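Local coordinates for CYCLIN domain-containing protein (Chaetomium thermophilum, PDB 6Z3U) that forms the cyclin subunit of the CDK-activating kinase (CAK) complex and probably regulates its cyclin-dependent serine/threonine kinase, at residues A[42-47]-A[75-80]. Sequence-based numbering, arbitrary orientation.
Sequences RITERL and PTLPEF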
loop_
_atom_site.group_PDB
_atom_site.type_symbol
_atom_site.label_atom_id
_atom_site.label_comp_id
_atom_site.label_asym_id
_atom_site.label_seq_id
_atom_site.Cartn_x
_atom_site.Cartn_y
_atom_site.Cartn_z
ATOM N N ARG A 42 21.322 -25.103 -12.892
ATOM C CA ARG A 42 20.072 -25.417 -13.575
ATOM C C ARG A 42 20.222 -25.312 -15.087
ATOM O O ARG A 42 19.723 -26.170 -15.825
ATOM C CB ARG A 42 18.956 -24.494 -13.078
ATOM C CG ARG A 42 18.458 -24.834 -11.682
ATOM C CD ARG A 42 17.175 -24.088 -11.327
ATOM N NE ARG A 42 17.409 -22.702 -10.927
ATOM C CZ ARG A 42 17.282 -21.647 -11.728
ATOM N NH1 ARG A 42 17.515 -20.432 -11.251
ATOM N NH2 ARG A 42 16.924 -21.796 -12.998
ATOM N N ILE A 43 20.903 -24.270 -15.569
ATOM C CA ILE A 43 21.096 -24.112 -17.007
ATOM C C ILE A 43 22.043 -25.181 -17.537
ATOM O O ILE A 43 21.869 -25.686 -18.652
ATOM C CB ILE A 43 21.604 -22.694 -17.328
ATOM C CG1 ILE A 43 20.585 -21.646 -16.868
ATOM C CG2 ILE A 43 21.871 -22.555 -18.822
ATOM C CD1 ILE A 43 21.096 -20.221 -16.916
ATOM N N THR A 44 23.059 -25.542 -16.749
ATOM C CA THR A 44 24.008 -26.564 -17.177
ATOM C C THR A 44 23.316 -27.907 -17.376
ATOM O O THR A 44 23.538 -28.590 -18.381
ATOM C CB THR A 44 25.138 -26.686 -16.150
ATOM O OG1 THR A 44 25.919 -25.484 -16.145
ATOM C CG2 THR A 44 26.036 -27.869 -16.468
ATOM N N GLU A 45 22.473 -28.304 -16.421
ATOM C CA GLU A 45 21.752 -29.567 -16.544
ATOM C C GLU A 45 20.898 -29.603 -17.806
ATOM O O GLU A 45 20.864 -30.616 -18.515
ATOM C CB GLU A 45 20.883 -29.783 -15.303
ATOM C CG GLU A 45 20.097 -31.085 -15.295
ATOM C CD GLU A 45 19.328 -31.298 -14.001
ATOM O OE1 GLU A 45 19.331 -30.386 -13.147
ATOM O OE2 GLU A 45 18.720 -32.378 -13.838
ATOM N N ARG A 46 20.206 -28.501 -18.107
ATOM C CA ARG A 46 19.335 -28.462 -19.279
ATOM C C ARG A 46 20.130 -28.607 -20.571
ATOM O O ARG A 46 19.695 -29.295 -21.501
ATOM C CB ARG A 46 18.529 -27.160 -19.284
ATOM C CG ARG A 46 17.852 -26.820 -20.611
ATOM C CD ARG A 46 16.755 -27.820 -20.935
ATOM N NE ARG A 46 16.217 -27.639 -22.279
ATOM C CZ ARG A 46 15.015 -28.057 -22.673
ATOM N NH1 ARG A 46 14.615 -27.846 -23.919
ATOM N NH2 ARG A 46 14.211 -28.686 -21.825
ATOM N N LEU A 47 21.295 -27.961 -20.650
ATOM C CA LEU A 47 22.043 -27.927 -21.904
ATOM C C LEU A 47 22.427 -29.327 -22.371
ATOM O O LEU A 47 22.413 -29.610 -23.574
ATOM C CB LEU A 47 23.289 -27.056 -21.747
ATOM C CG LEU A 47 23.061 -25.542 -21.747
ATOM C CD1 LEU A 47 24.368 -24.807 -21.475
ATOM C CD2 LEU A 47 22.439 -25.070 -23.055
ATOM N N PRO A 75 29.936 -31.535 -26.323
ATOM C CA PRO A 75 29.083 -30.964 -25.270
ATOM C C PRO A 75 29.780 -29.836 -24.506
ATOM O O PRO A 75 30.007 -29.949 -23.301
ATOM C CB PRO A 75 28.803 -32.164 -24.359
ATOM C CG PRO A 75 28.941 -33.357 -25.254
ATOM C CD PRO A 75 30.020 -33.005 -26.237
ATOM N N THR A 76 30.100 -28.752 -25.210
ATOM C CA THR A 76 30.886 -27.660 -24.647
ATOM C C THR A 76 29.962 -26.636 -24.000
ATOM O O THR A 76 29.164 -25.988 -24.688
ATOM C CB THR A 76 31.739 -27.001 -25.732
ATOM O OG1 THR A 76 32.517 -27.997 -26.407
ATOM C CG2 THR A 76 32.672 -25.959 -25.127
ATOM N N LEU A 77 30.074 -26.490 -22.681
ATOM C CA LEU A 77 29.283 -25.518 -21.945
ATOM C C LEU A 77 29.840 -24.109 -22.146
ATOM O O LEU A 77 31.030 -23.936 -22.419
ATOM C CB LEU A 77 29.277 -25.859 -20.460
ATOM C CG LEU A 77 28.507 -27.118 -20.059
ATOM C CD1 LEU A 77 28.829 -27.501 -18.623
ATOM C CD2 LEU A 77 27.007 -26.911 -20.235
ATOM N N PRO A 78 29.001 -23.085 -22.021
ATOM C CA PRO A 78 29.472 -21.708 -22.172
ATOM C C PRO A 78 29.990 -21.131 -20.859
ATOM O O PRO A 78 29.892 -21.742 -19.793
ATOM C CB PRO A 78 28.211 -20.967 -22.637
ATOM C CG PRO A 78 27.102 -21.694 -21.955
ATOM C CD PRO A 78 27.534 -23.146 -21.864
ATOM N N GLU A 79 30.551 -19.928 -20.962
ATOM C CA GLU A 79 31.029 -19.197 -19.796
ATOM C C GLU A 79 29.857 -18.472 -19.143
ATOM O O GLU A 79 29.226 -17.616 -19.769
ATOM C CB GLU A 79 32.113 -18.199 -20.196
ATOM C CG GLU A 79 33.207 -18.775 -21.072
ATOM C CD GLU A 79 34.155 -17.706 -21.577
ATOM O OE1 GLU A 79 34.782 -17.915 -22.639
ATOM O OE2 GLU A 79 34.260 -16.651 -20.914
ATOM N N PHE A 80 29.564 -18.816 -17.893
ATOM C CA PHE A 80 28.466 -18.197 -17.164
ATOM C C PHE A 80 28.935 -16.910 -16.493
ATOM O O PHE A 80 30.111 -16.754 -16.159
ATOM C CB PHE A 80 27.910 -19.168 -16.122
ATOM C CG PHE A 80 27.309 -20.409 -16.718
ATOM C CD1 PHE A 80 25.991 -20.428 -17.143
ATOM C CD2 PHE A 80 28.069 -21.557 -16.858
ATOM C CE1 PHE A 80 25.444 -21.569 -17.696
ATOM C CE2 PHE A 80 27.525 -22.701 -17.408
ATOM C CZ PHE A 80 26.212 -22.706 -17.827
#
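Phe-80 carries the more enclosed part of this contact, its ring tip directed at helix 25-48 between Ile-43 and Thr-44. Ile-43, the buried member, brings CG2 in-plane to the edge of the ring, 3.9 Å from CE1 of Phe-80, as the two side chains run past one another from opposing sides. Thr-44 approaches the same ring obliquely, its OG1 3.3 Å from Phe-80 CZ. That hydroxyl lies beside its own backbone N (chi1 -67°) and hydrogen-bonds to the carbonyl O of Arg-40, one turn back in the helix. The same torsion sets CG2 anti to the backbone N, 3.5 Å from CD1 of Leu-77, whose side chain runs roughly perpendicular to that of Thr-44. In this all-helical cyclin, the extended segment 75-80 thus packs against the last turns of helix 25-48 just before helix 83-103 begins. An alanine at Thr-44 would probably loosen both Phe-80 and Leu-77, since the hydroxyl and the methyl that meet them would be gone. Toward the helix end the contact becomes solvent-facing: exposed Leu-47 sets its CD1 methyl 3.6 Å from both CD2 of Leu-77 and CD of Pro-78, meeting the proline tip to tip. Cys-360 touches Pro-78 and Phe-80, while exposed Leu-77 also rests on Leu-48.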